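Local coordinates for protein SOXA (Paracoccus denitrificans, PDB 2C1D) that is the diheme subunit of the periplasmic SoxAX cytochrome complex, which couples thiosulfate to a cysteine of the carrier protein SoxY in sulfur oxidation, at residues 200-205 and 246-251; 148-153 and 251-256; 18-23 and 37-42. All coordinates share one frame; numbering follows the deposited sequence.

Interaction 1 of 3, residues 200-205 and 246-251. With HEC (heme c), chain J.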
loop_
_atom_site.group_PDB
_atom_site.type_symbol
_atom_site.label_atom_id
_atom_site.label_comp_id
_atom_site.label_asym_id
_atom_site.label_seq_id
_atom_site.Cartn_x
_atom_site.Cartn_y
_atom_site.Cartn_z
ATOM N N GLY A 200 5.534 2.494 -3.606
ATOM C CA GLY A 200 4.893 2.627 -2.308
ATOM C C GLY A 200 5.729 3.446 -1.354
ATOM O O GLY A 200 5.930 3.037 -0.210
ATOM N N GLN A 201 6.212 4.584 -1.831
ATOM C CA GLN A 201 7.003 5.496 -1.023
ATOM C C GLN A 201 6.080 6.413 -0.214
ATOM O O GLN A 201 4.942 6.663 -0.617
ATOM C CB GLN A 201 7.959 6.315 -1.902
ATOM C CG GLN A 201 8.884 5.495 -2.875
ATOM C CD GLN A 201 10.134 4.935 -2.214
ATOM O OE1 GLN A 201 10.211 4.903 -0.988
ATOM N NE2 GLN A 201 11.126 4.483 -3.027
ATOM N N ILE A 202 6.597 6.915 0.901
ATOM C CA ILE A 202 5.870 7.832 1.782
ATOM C C ILE A 202 6.524 9.206 1.890
ATOM O O ILE A 202 6.140 9.997 2.735
ATOM C CB ILE A 202 5.614 7.230 3.209
ATOM C CG1 ILE A 202 6.901 6.970 3.985
ATOM C CG2 ILE A 202 4.823 5.938 3.106
ATOM C CD1 ILE A 202 6.638 6.574 5.423
ATOM N N ASN A 203 7.460 9.523 0.994
ATOM C CA ASN A 203 8.062 10.858 0.986
ATOM C C ASN A 203 7.060 11.976 0.682
ATOM O O ASN A 203 7.354 13.143 0.928
ATOM C CB ASN A 203 9.214 10.951 -0.014
ATOM C CG ASN A 203 8.737 10.967 -1.449
ATOM O OD1 ASN A 203 8.942 11.959 -2.206
ATOM N ND2 ASN A 203 8.113 9.890 -1.851
ATOM N N GLY A 204 5.905 11.616 0.139
ATOM C CA GLY A 204 4.865 12.558 -0.233
ATOM C C GLY A 204 3.752 12.748 0.800
ATOM O O GLY A 204 2.875 13.586 0.603
ATOM N N PHE A 205 3.774 11.985 1.895
ATOM C CA PHE A 205 2.719 12.073 2.913
ATOM C C PHE A 205 2.978 13.254 3.858
ATOM O O PHE A 205 4.128 13.669 4.023
ATOM C CB PHE A 205 2.613 10.753 3.700
ATOM C CG PHE A 205 1.827 9.687 2.975
ATOM C CD1 PHE A 205 2.403 8.971 1.950
ATOM C CD2 PHE A 205 0.532 9.391 3.336
ATOM C CE1 PHE A 205 1.698 7.996 1.266
ATOM C CE2 PHE A 205 -0.197 8.422 2.653
ATOM C CZ PHE A 205 0.421 7.712 1.598
ATOM N N LEU A 246 9.138 3.841 9.829
ATOM C CA LEU A 246 10.588 4.092 9.843
ATOM C C LEU A 246 11.268 3.403 8.676
ATOM O O LEU A 246 12.064 4.013 7.953
ATOM C CB LEU A 246 11.217 3.595 11.159
ATOM C CG LEU A 246 12.750 3.594 11.301
ATOM C CD1 LEU A 246 13.345 5.021 11.308
ATOM C CD2 LEU A 246 13.156 2.849 12.561
ATOM N N TYR A 247 10.927 2.138 8.486
ATOM C CA TYR A 247 11.529 1.359 7.435
ATOM C C TYR A 247 11.136 1.900 6.040
ATOM O O TYR A 247 11.994 2.093 5.183
ATOM C CB TYR A 247 11.189 -0.123 7.577
ATOM C CG TYR A 247 11.774 -0.899 6.460
ATOM C CD1 TYR A 247 13.142 -1.153 6.416
ATOM C CD2 TYR A 247 10.984 -1.338 5.410
ATOM C CE1 TYR A 247 13.707 -1.853 5.350
ATOM C CE2 TYR A 247 11.540 -2.011 4.342
ATOM C CZ TYR A 247 12.905 -2.266 4.321
ATOM O OH TYR A 247 13.446 -2.931 3.238
ATOM N N VAL A 248 9.849 2.158 5.829
ATOM C CA VAL A 248 9.352 2.583 4.513
ATOM C C VAL A 248 9.855 3.995 4.202
ATOM O O VAL A 248 10.276 4.262 3.090
ATOM C CB VAL A 248 7.814 2.485 4.408
ATOM C CG1 VAL A 248 7.295 2.983 3.047
ATOM C CG2 VAL A 248 7.372 1.046 4.583
ATOM N N ALA A 249 9.863 4.882 5.191
ATOM C CA ALA A 249 10.457 6.198 5.011
ATOM C C ALA A 249 11.884 6.141 4.433
ATOM O O ALA A 249 12.233 6.908 3.541
ATOM C CB ALA A 249 10.466 6.972 6.332
ATOM N N SER A 250 12.694 5.247 4.982
ATOM C CA SER A 250 14.101 5.122 4.617
ATOM C C SER A 250 14.260 4.580 3.208
ATOM O O SER A 250 15.275 4.846 2.577
ATOM C CB SER A 250 14.864 4.262 5.633
ATOM O OG SER A 250 14.580 2.878 5.491
ATOM N N ARG A 251 13.272 3.832 2.688
ATOM C CA ARG A 251 13.319 3.382 1.301
ATOM C C ARG A 251 13.291 4.550 0.305
ATOM O O ARG A 251 13.689 4.394 -0.846
ATOM C CB ARG A 251 12.199 2.391 0.971
ATOM C CG ARG A 251 12.302 1.052 1.720
ATOM C CD ARG A 251 11.050 0.201 1.561
ATOM N NE ARG A 251 10.944 -0.336 0.221
ATOM C CZ ARG A 251 11.549 -1.447 -0.188
ATOM N NH1 ARG A 251 12.277 -2.181 0.652
ATOM N NH2 ARG A 251 11.372 -1.854 -1.435
HETATM FE FE HEC J . 0.472 -0.462 -1.264
HETATM C CHA HEC J . -0.315 2.565 -2.641
HETATM C CHB HEC J . 2.459 1.198 1.040
HETATM C CHC HEC J . 1.165 -3.408 0.232
HETATM C CHD HEC J . -1.056 -2.108 -3.812
HETATM N NA HEC J . 0.983 1.540 -0.881
HETATM C C1A HEC J . 0.536 2.622 -1.582
HETATM C C2A HEC J . 1.134 3.802 -1.019
HETATM C C3A HEC J . 1.906 3.406 0.015
HETATM C C4A HEC J . 1.826 1.975 0.110
HETATM C CMA HEC J . 2.738 4.276 0.955
HETATM C CAA HEC J . 0.922 5.255 -1.511
HETATM C CBA HEC J . 2.122 5.666 -2.381
HETATM C CGA HEC J . 2.007 7.116 -2.835
HETATM O O1A HEC J . 2.922 7.577 -3.554
HETATM O O2A HEC J . 0.992 7.814 -2.502
HETATM N NB HEC J . 1.574 -0.991 0.299
HETATM C C1B HEC J . 2.281 -0.169 1.163
HETATM C C2B HEC J . 2.759 -0.960 2.253
HETATM C C3B HEC J . 2.423 -2.225 2.030
HETATM C C4B HEC J . 1.648 -2.262 0.821
HETATM C CMB HEC J . 3.617 -0.420 3.400
HETATM C CAB HEC J . 2.736 -3.430 2.943
HETATM C CBB HEC J . 2.185 -3.264 4.184
HETATM N NC HEC J . 0.122 -2.424 -1.722
HETATM C C1C HEC J . 0.520 -3.488 -0.975
HETATM C C2C HEC J . 0.050 -4.708 -1.603
HETATM C C3C HEC J . -0.571 -4.355 -2.744
HETATM C C4C HEC J . -0.514 -2.900 -2.816
HETATM C CMC HEC J . 0.315 -6.100 -0.988
HETATM C CAC HEC J . -1.266 -5.182 -3.880
HETATM C CBC HEC J . -2.056 -6.245 -3.674
HETATM N ND HEC J . -0.514 0.117 -2.910
HETATM C C1D HEC J . -1.086 -0.748 -3.847
HETATM C C2D HEC J . -1.745 0.022 -4.884
HETATM C C3D HEC J . -1.521 1.466 -4.505
HETATM C C4D HEC J . -0.753 1.429 -3.281
HETATM C CMD HEC J . -2.514 -0.491 -6.114
HETATM C CAD HEC J . -1.964 2.727 -5.285
HETATM C CBD HEC J . -0.994 2.916 -6.467
HETATM C CGD HEC J . 0.390 3.352 -6.028
HETATM O O1D HEC J . 1.299 2.523 -5.808
HETATM O O2D HEC J . 0.639 4.552 -5.890
HETATM O O HOH W 1 9.485 6.105 1.293
HETATM O O HOH W 2 9.362 1.711 -0.965
#
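Ile202 and Val248 meet in the wall of the pocket of the second heme c, whose iron is bound by His184, where the loop following strand 195-196 lies against helix 239-251. In the apolar part the two side chains cross at about a right angle, CG2 of Ile202 lying 3.9 Å from CG1 of Val248, and the same CG2 sits 3.4 Å from the heme methyl carbon CMA. The other branch of Ile202 turns between its own backbone N and carbonyl carbon (chi1 64°) at CG1, and its CD1 lies 4.0 Å from CB of Ala249. Gly200, with positive phi, keeps close to the ring, where a CB would be crowded by heme C4A.

Polar contacts run through the amide of Gln201. NE2 makes a weak bond of 3.4 Å to the O of Arg251 and has a stronger partner in OE1 of Gln199. One water accepts from Arg251 NE at 2.8 Å and donates weakly to Gln201 OE1, while NH2 of this arginine forms a salt bridge with Glu185. Another water ties the loop and helix backbones: it takes the N-H of Ile202 and donates to OE1 of Gln201 and, at 2.7 Å, to the O of Val248.

Interaction 2 of 3, residues 148-153 and 251-256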
loop_
_atom_site.group_PDB
_atom_site.type_symbol
_atom_site.label_atom_id
_atom_site.label_comp_id
_atom_site.label_asym_id
_atom_site.label_seq_id
_atom_site.Cartn_x
_atom_site.Cartn_y
_atom_site.Cartn_z
ATOM N N MET A 148 13.374 19.528 1.127
ATOM C CA MET A 148 14.494 18.917 1.797
ATOM C C MET A 148 14.537 17.441 1.490
ATOM O O MET A 148 13.490 16.792 1.307
ATOM C CB MET A 148 14.402 19.142 3.294
ATOM C CG MET A 148 14.506 20.626 3.661
ATOM S SD MET A 148 14.325 20.828 5.425
ATOM C CE MET A 148 14.245 22.529 5.591
ATOM N N ALA A 149 15.748 16.905 1.415
ATOM C CA ALA A 149 15.915 15.494 1.174
ATOM C C ALA A 149 15.479 14.692 2.402
ATOM O O ALA A 149 15.881 14.995 3.532
ATOM C CB ALA A 149 17.359 15.189 0.860
ATOM N N VAL A 150 14.617 13.715 2.173
ATOM C CA VAL A 150 14.341 12.663 3.151
ATOM C C VAL A 150 15.682 12.074 3.538
ATOM O O VAL A 150 16.510 11.722 2.687
ATOM C CB VAL A 150 13.436 11.538 2.555
ATOM C CG1 VAL A 150 13.351 10.320 3.491
ATOM C CG2 VAL A 150 12.048 12.059 2.237
ATOM N N ASN A 151 15.894 11.991 4.830
ATOM C CA ASN A 151 17.148 11.552 5.385
ATOM C C ASN A 151 16.866 10.923 6.733
ATOM O O ASN A 151 17.157 11.481 7.779
ATOM C CB ASN A 151 18.097 12.747 5.554
ATOM C CG ASN A 151 19.468 12.336 6.041
ATOM O OD1 ASN A 151 19.888 11.199 5.847
ATOM N ND2 ASN A 151 20.161 13.252 6.693
ATOM N N VAL A 152 16.299 9.742 6.710
ATOM C CA VAL A 152 16.060 9.053 7.961
ATOM C C VAL A 152 17.221 8.114 8.285
ATOM O O VAL A 152 17.723 7.350 7.433
ATOM C CB VAL A 152 14.646 8.378 8.079
ATOM C CG1 VAL A 152 13.693 8.836 7.007
ATOM C CG2 VAL A 152 14.703 6.893 8.230
ATOM N N LYS A 153 17.633 8.212 9.536
ATOM C CA LYS A 153 18.685 7.411 10.121
ATOM C C LYS A 153 18.207 5.970 10.370
ATOM O O LYS A 153 17.143 5.740 10.908
ATOM C CB LYS A 153 19.142 8.087 11.426
ATOM C CG LYS A 153 20.266 7.371 12.209
ATOM C CD LYS A 153 20.685 8.228 13.434
ATOM C CE LYS A 153 21.927 7.698 14.151
ATOM N NZ LYS A 153 21.807 6.280 14.437
ATOM N N ARG A 251 13.272 3.832 2.688
ATOM C CA ARG A 251 13.319 3.382 1.301
ATOM C C ARG A 251 13.291 4.550 0.305
ATOM O O ARG A 251 13.689 4.394 -0.846
ATOM C CB ARG A 251 12.199 2.391 0.971
ATOM C CG ARG A 251 12.302 1.052 1.720
ATOM C CD ARG A 251 11.050 0.201 1.561
ATOM N NE ARG A 251 10.944 -0.336 0.221
ATOM C CZ ARG A 251 11.549 -1.447 -0.188
ATOM N NH1 ARG A 251 12.277 -2.181 0.652
ATOM N NH2 ARG A 251 11.372 -1.854 -1.435
ATOM N N GLY A 252 12.844 5.718 0.747
ATOM C CA GLY A 252 12.881 6.903 -0.094
ATOM C C GLY A 252 13.917 7.927 0.303
ATOM O O GLY A 252 13.820 9.077 -0.115
ATOM N N ASN A 253 14.912 7.541 1.100
ATOM C CA ASN A 253 16.028 8.436 1.437
ATOM C C ASN A 253 16.658 8.993 0.168
ATOM O O ASN A 253 17.027 8.222 -0.744
ATOM C CB ASN A 253 17.094 7.689 2.245
ATOM C CG ASN A 253 16.815 7.690 3.722
ATOM O OD1 ASN A 253 15.948 8.426 4.194
ATOM N ND2 ASN A 253 17.582 6.892 4.476
ATOM N N GLY A 254 16.742 10.322 0.085
ATOM C CA GLY A 254 17.279 11.000 -1.087
ATOM C C GLY A 254 16.210 11.712 -1.890
ATOM O O GLY A 254 16.466 12.761 -2.484
ATOM N N LEU A 255 15.007 11.148 -1.936
ATOM C CA LEU A 255 13.872 11.868 -2.509
ATOM C C LEU A 255 13.550 13.073 -1.623
ATOM O O LEU A 255 13.827 13.058 -0.415
ATOM C CB LEU A 255 12.644 10.958 -2.619
ATOM C CG LEU A 255 12.751 9.778 -3.582
ATOM C CD1 LEU A 255 11.659 8.773 -3.297
ATOM C CD2 LEU A 255 12.688 10.236 -5.033
ATOM N N SER A 256 12.953 14.107 -2.202
ATOM C CA SER A 256 12.511 15.239 -1.420
ATOM C C SER A 256 11.209 14.962 -0.665
ATOM O O SER A 256 10.288 14.251 -1.111
ATOM C CB SER A 256 12.291 16.499 -2.283
ATOM O OG SER A 256 13.447 16.875 -3.018
#
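Val150 ties two antiparallel backbones together: its N donates to Leu255 O at 2.8 Å, and Gly254 N returns a bond to Val150 O at 3.0 Å. Ala149 and Ser256 form a single bridge, their CA atoms 4.3 Å apart. The side chain that extends this pairing is Asn253. Its CG, anti to its own carbonyl carbon (chi1 -87°), starts the side chain toward Val152, whose backbone the amide grips at two points. OD1 accepts from Val152 N in a nearly straight bond (2.9 Å, 167°), the donor tilted from the amide carbonyl plane, whereas ND2 donates onto a lone pair of Val152 O at 3.0 Å. CG1 of Val150 packs against the same OD1, the two side chains crossing at about a right angle. An alanine in place of Asn253 would probably deprive the N-H and C=O of Val152 of these two mates, leaving the pairing to the Val150 bonds. Ser256 turns its OG to another partner, the N of Val19. Through a type II beta turn from Gly252 to Leu255, with Gly254 at its positive-phi third position, the loop before strand 261-263 is joined to the loop between helices 132-143 and 159-170, linking segments of the two cytochrome c domains.

Interaction 3 of 3, residues 18-23 and 37-42. With HEC (heme c), chain J.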
loop_
_atom_site.group_PDB
_atom_site.type_symbol
_atom_site.label_atom_id
_atom_site.label_comp_id
_atom_site.label_asym_id
_atom_site.label_seq_id
_atom_site.Cartn_x
_atom_site.Cartn_y
_atom_site.Cartn_z
ATOM N N ILE A 18 11.444 19.663 -6.398
ATOM C CA ILE A 18 11.237 18.401 -5.726
ATOM C C ILE A 18 12.040 17.314 -6.482
ATOM O O ILE A 18 11.833 17.098 -7.682
ATOM C CB ILE A 18 9.730 18.055 -5.709
ATOM C CG1 ILE A 18 8.899 19.202 -5.105
ATOM C CG2 ILE A 18 9.488 16.734 -4.960
ATOM C CD1 ILE A 18 9.264 19.628 -3.660
ATOM N N VAL A 19 12.965 16.655 -5.781
ATOM C CA VAL A 19 13.637 15.466 -6.321
ATOM C C VAL A 19 12.639 14.316 -6.268
ATOM O O VAL A 19 12.256 13.862 -5.180
ATOM C CB VAL A 19 14.943 15.101 -5.529
ATOM C CG1 VAL A 19 15.562 13.776 -6.042
ATOM C CG2 VAL A 19 15.984 16.213 -5.639
ATOM N N THR A 20 12.201 13.860 -7.429
ATOM C CA THR A 20 11.252 12.745 -7.539
ATOM C C THR A 20 11.859 11.447 -8.096
ATOM O O THR A 20 11.147 10.448 -8.265
ATOM C CB THR A 20 10.096 13.150 -8.450
ATOM O OG1 THR A 20 10.593 13.617 -9.719
ATOM C CG2 THR A 20 9.330 14.332 -7.874
ATOM N N LYS A 21 13.149 11.486 -8.413
ATOM C CA LYS A 21 13.859 10.354 -9.011
ATOM C C LYS A 21 15.326 10.507 -8.619
ATOM O O LYS A 21 15.922 11.583 -8.751
ATOM C CB LYS A 21 13.652 10.336 -10.537
ATOM C CG LYS A 21 14.711 9.574 -11.349
ATOM C CD LYS A 21 14.495 9.749 -12.869
ATOM C CE LYS A 21 15.364 8.740 -13.677
ATOM N NZ LYS A 21 15.600 9.173 -15.088
ATOM N N THR A 22 15.893 9.455 -8.062
ATOM C CA THR A 22 17.251 9.514 -7.558
ATOM C C THR A 22 17.789 8.110 -7.299
ATOM O O THR A 22 17.035 7.123 -7.375
ATOM C CB THR A 22 17.312 10.413 -6.291
ATOM O OG1 THR A 22 18.667 10.716 -5.951
ATOM C CG2 THR A 22 16.752 9.715 -5.048
ATOM N N ALA A 23 19.084 8.020 -7.026
ATOM C CA ALA A 23 19.707 6.737 -6.737
ATOM C C ALA A 23 19.186 6.232 -5.398
ATOM O O ALA A 23 18.997 7.011 -4.473
ATOM C CB ALA A 23 21.240 6.867 -6.701
ATOM N N SER A 37 9.366 8.912 -6.559
ATOM C CA SER A 37 8.116 9.311 -5.935
ATOM C C SER A 37 6.962 8.659 -6.677
ATOM O O SER A 37 7.046 8.434 -7.892
ATOM C CB SER A 37 7.962 10.823 -6.052
ATOM O OG SER A 37 6.645 11.242 -5.792
ATOM N N GLY A 38 5.892 8.382 -5.941
ATOM C CA GLY A 38 4.611 7.989 -6.505
ATOM C C GLY A 38 4.001 8.944 -7.514
ATOM O O GLY A 38 3.185 8.535 -8.329
ATOM N N TRP A 39 4.403 10.219 -7.469
ATOM C CA TRP A 39 4.022 11.206 -8.467
ATOM C C TRP A 39 4.306 10.741 -9.903
ATOM O O TRP A 39 3.495 10.981 -10.813
ATOM C CB TRP A 39 4.766 12.503 -8.179
ATOM C CG TRP A 39 4.426 13.680 -9.009
ATOM C CD1 TRP A 39 3.396 14.567 -8.820
ATOM C CD2 TRP A 39 5.167 14.165 -10.130
ATOM N NE1 TRP A 39 3.453 15.565 -9.765
ATOM C CE2 TRP A 39 4.533 15.350 -10.577
ATOM C CE3 TRP A 39 6.310 13.736 -10.789
ATOM C CZ2 TRP A 39 4.988 16.086 -11.688
ATOM C CZ3 TRP A 39 6.779 14.485 -11.902
ATOM C CH2 TRP A 39 6.108 15.647 -12.323
ATOM N N HIS A 40 5.430 10.069 -10.089
ATOM C CA HIS A 40 5.837 9.583 -11.399
ATOM C C HIS A 40 4.891 8.552 -12.002
ATOM O O HIS A 40 4.913 8.354 -13.204
ATOM C CB HIS A 40 7.265 8.991 -11.362
ATOM C CG HIS A 40 8.329 10.011 -11.583
ATOM N ND1 HIS A 40 8.635 10.506 -12.833
ATOM C CD2 HIS A 40 9.129 10.669 -10.709
ATOM C CE1 HIS A 40 9.578 11.426 -12.720
ATOM N NE2 HIS A 40 9.892 11.551 -11.444
ATOM N N PHE A 41 4.093 7.884 -11.180
ATOM C CA PHE A 41 3.181 6.841 -11.655
ATOM C C PHE A 41 1.749 7.342 -11.817
ATOM O O PHE A 41 0.839 6.568 -12.113
ATOM C CB PHE A 41 3.218 5.678 -10.665
ATOM C CG PHE A 41 4.582 5.090 -10.492
ATOM C CD1 PHE A 41 5.471 5.632 -9.594
ATOM C CD2 PHE A 41 4.978 3.983 -11.230
ATOM C CE1 PHE A 41 6.729 5.107 -9.446
ATOM C CE2 PHE A 41 6.239 3.440 -11.068
ATOM C CZ PHE A 41 7.115 4.003 -10.198
ATOM N N ARG A 42 1.530 8.639 -11.629
ATOM C CA ARG A 42 0.192 9.183 -11.781
ATOM C C ARG A 42 -0.019 9.729 -13.193
ATOM O O ARG A 42 0.951 10.009 -13.890
ATOM C CB ARG A 42 -0.034 10.269 -10.725
ATOM C CG ARG A 42 0.360 9.847 -9.316
ATOM C CD ARG A 42 -0.656 8.988 -8.603
ATOM N NE ARG A 42 -0.874 7.652 -9.176
ATOM C CZ ARG A 42 -0.249 6.540 -8.798
ATOM N NH1 ARG A 42 0.709 6.577 -7.882
ATOM N NH2 ARG A 42 -0.583 5.371 -9.340
HETATM FE FE HEC J . 0.472 -0.462 -1.264
HETATM C CHA HEC J . -0.315 2.565 -2.641
HETATM C CHB HEC J . 2.459 1.198 1.040
HETATM C CHC HEC J . 1.165 -3.408 0.232
HETATM C CHD HEC J . -1.056 -2.108 -3.812
HETATM N NA HEC J . 0.983 1.540 -0.881
HETATM C C1A HEC J . 0.536 2.622 -1.582
HETATM C C2A HEC J . 1.134 3.802 -1.019
HETATM C C3A HEC J . 1.906 3.406 0.015
HETATM C C4A HEC J . 1.826 1.975 0.110
HETATM C CMA HEC J . 2.738 4.276 0.955
HETATM C CAA HEC J . 0.922 5.255 -1.511
HETATM C CBA HEC J . 2.122 5.666 -2.381
HETATM C CGA HEC J . 2.007 7.116 -2.835
HETATM O O1A HEC J . 2.922 7.577 -3.554
HETATM O O2A HEC J . 0.992 7.814 -2.502
HETATM N NB HEC J . 1.574 -0.991 0.299
HETATM C C1B HEC J . 2.281 -0.169 1.163
HETATM C C2B HEC J . 2.759 -0.960 2.253
HETATM C C3B HEC J . 2.423 -2.225 2.030
HETATM C C4B HEC J . 1.648 -2.262 0.821
HETATM C CMB HEC J . 3.617 -0.420 3.400
HETATM C CAB HEC J . 2.736 -3.430 2.943
HETATM C CBB HEC J . 2.185 -3.264 4.184
HETATM N NC HEC J . 0.122 -2.424 -1.722
HETATM C C1C HEC J . 0.520 -3.488 -0.975
HETATM C C2C HEC J . 0.050 -4.708 -1.603
HETATM C C3C HEC J . -0.571 -4.355 -2.744
HETATM C C4C HEC J . -0.514 -2.900 -2.816
HETATM C CMC HEC J . 0.315 -6.100 -0.988
HETATM C CAC HEC J . -1.266 -5.182 -3.880
HETATM C CBC HEC J . -2.056 -6.245 -3.674
HETATM N ND HEC J . -0.514 0.117 -2.910
HETATM C C1D HEC J . -1.086 -0.748 -3.847
HETATM C C2D HEC J . -1.745 0.022 -4.884
HETATM C C3D HEC J . -1.521 1.466 -4.505
HETATM C C4D HEC J . -0.753 1.429 -3.281
HETATM C CMD HEC J . -2.514 -0.491 -6.114
HETATM C CAD HEC J . -1.964 2.727 -5.285
HETATM C CBD HEC J . -0.994 2.916 -6.467
HETATM C CGD HEC J . 0.390 3.352 -6.028
HETATM O O1D HEC J . 1.299 2.523 -5.808
HETATM O O2D HEC J . 0.639 4.552 -5.890
#
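Next to the propionates of the heme c, an ST turn at Ser37 leads into the 3-10 segment 38-41, and Ser37 and His40 together hold Thr20, in the irregular part of the broken strand 16-22. OG of Ser37 accepts from the N of Trp39 at 3.0 Å and is also hydrogen-bonded to Glu258. Thr20 is gripped twice. Ser37 N donates to Thr20 O (2.9 Å, 161°). OG1 of Thr20, set between its backbone N and carbonyl carbon (chi1 54°), forms a 2.8 Å hydrogen bond with NE2 of His40, and either atom could be the donor. The hydroxyl meets the imidazole at its edge, near the ring plane, and the two side chains cross at about a right angle. The ring is further held by its other nitrogen, ND1, bonded to Val3 O, and by CE3 of Trp39, which lies 4.1 Å above the centre of one face.

On the cofactor side, CA of Gly38 is 3.4 Å from heme O1A, and a CB there would clash with that oxygen. NH1 of Arg42 makes a weak bond of 2.8 Å to O2D of the other propionate. Strand 16-22 is the middle one of three antiparallel strands between 7-9 and 35-36; Leu7 touches both Thr20 and Trp39, and segment 37-42 runs on from strand 35-36 toward helix 44-48.

Interactions 1 and 3 are buried and both touch the same heme c, the first at a ring methyl and a propionate arm through loop residues, with waters bridging loop and helix, the third at the propionates with a glycine and an arginine. Interaction 2 is partly exposed and depends on direct backbone and amide hydrogen bonds. Interactions 1 and 2 share Arg251, and 251-256 follows on from helix 239-251; along the chain the first is nested within the loop closed by the second. Interaction 3 closes earlier in sequence but meets interaction 2 in space, where Leu255 CD2 packs on the backbone of Thr20.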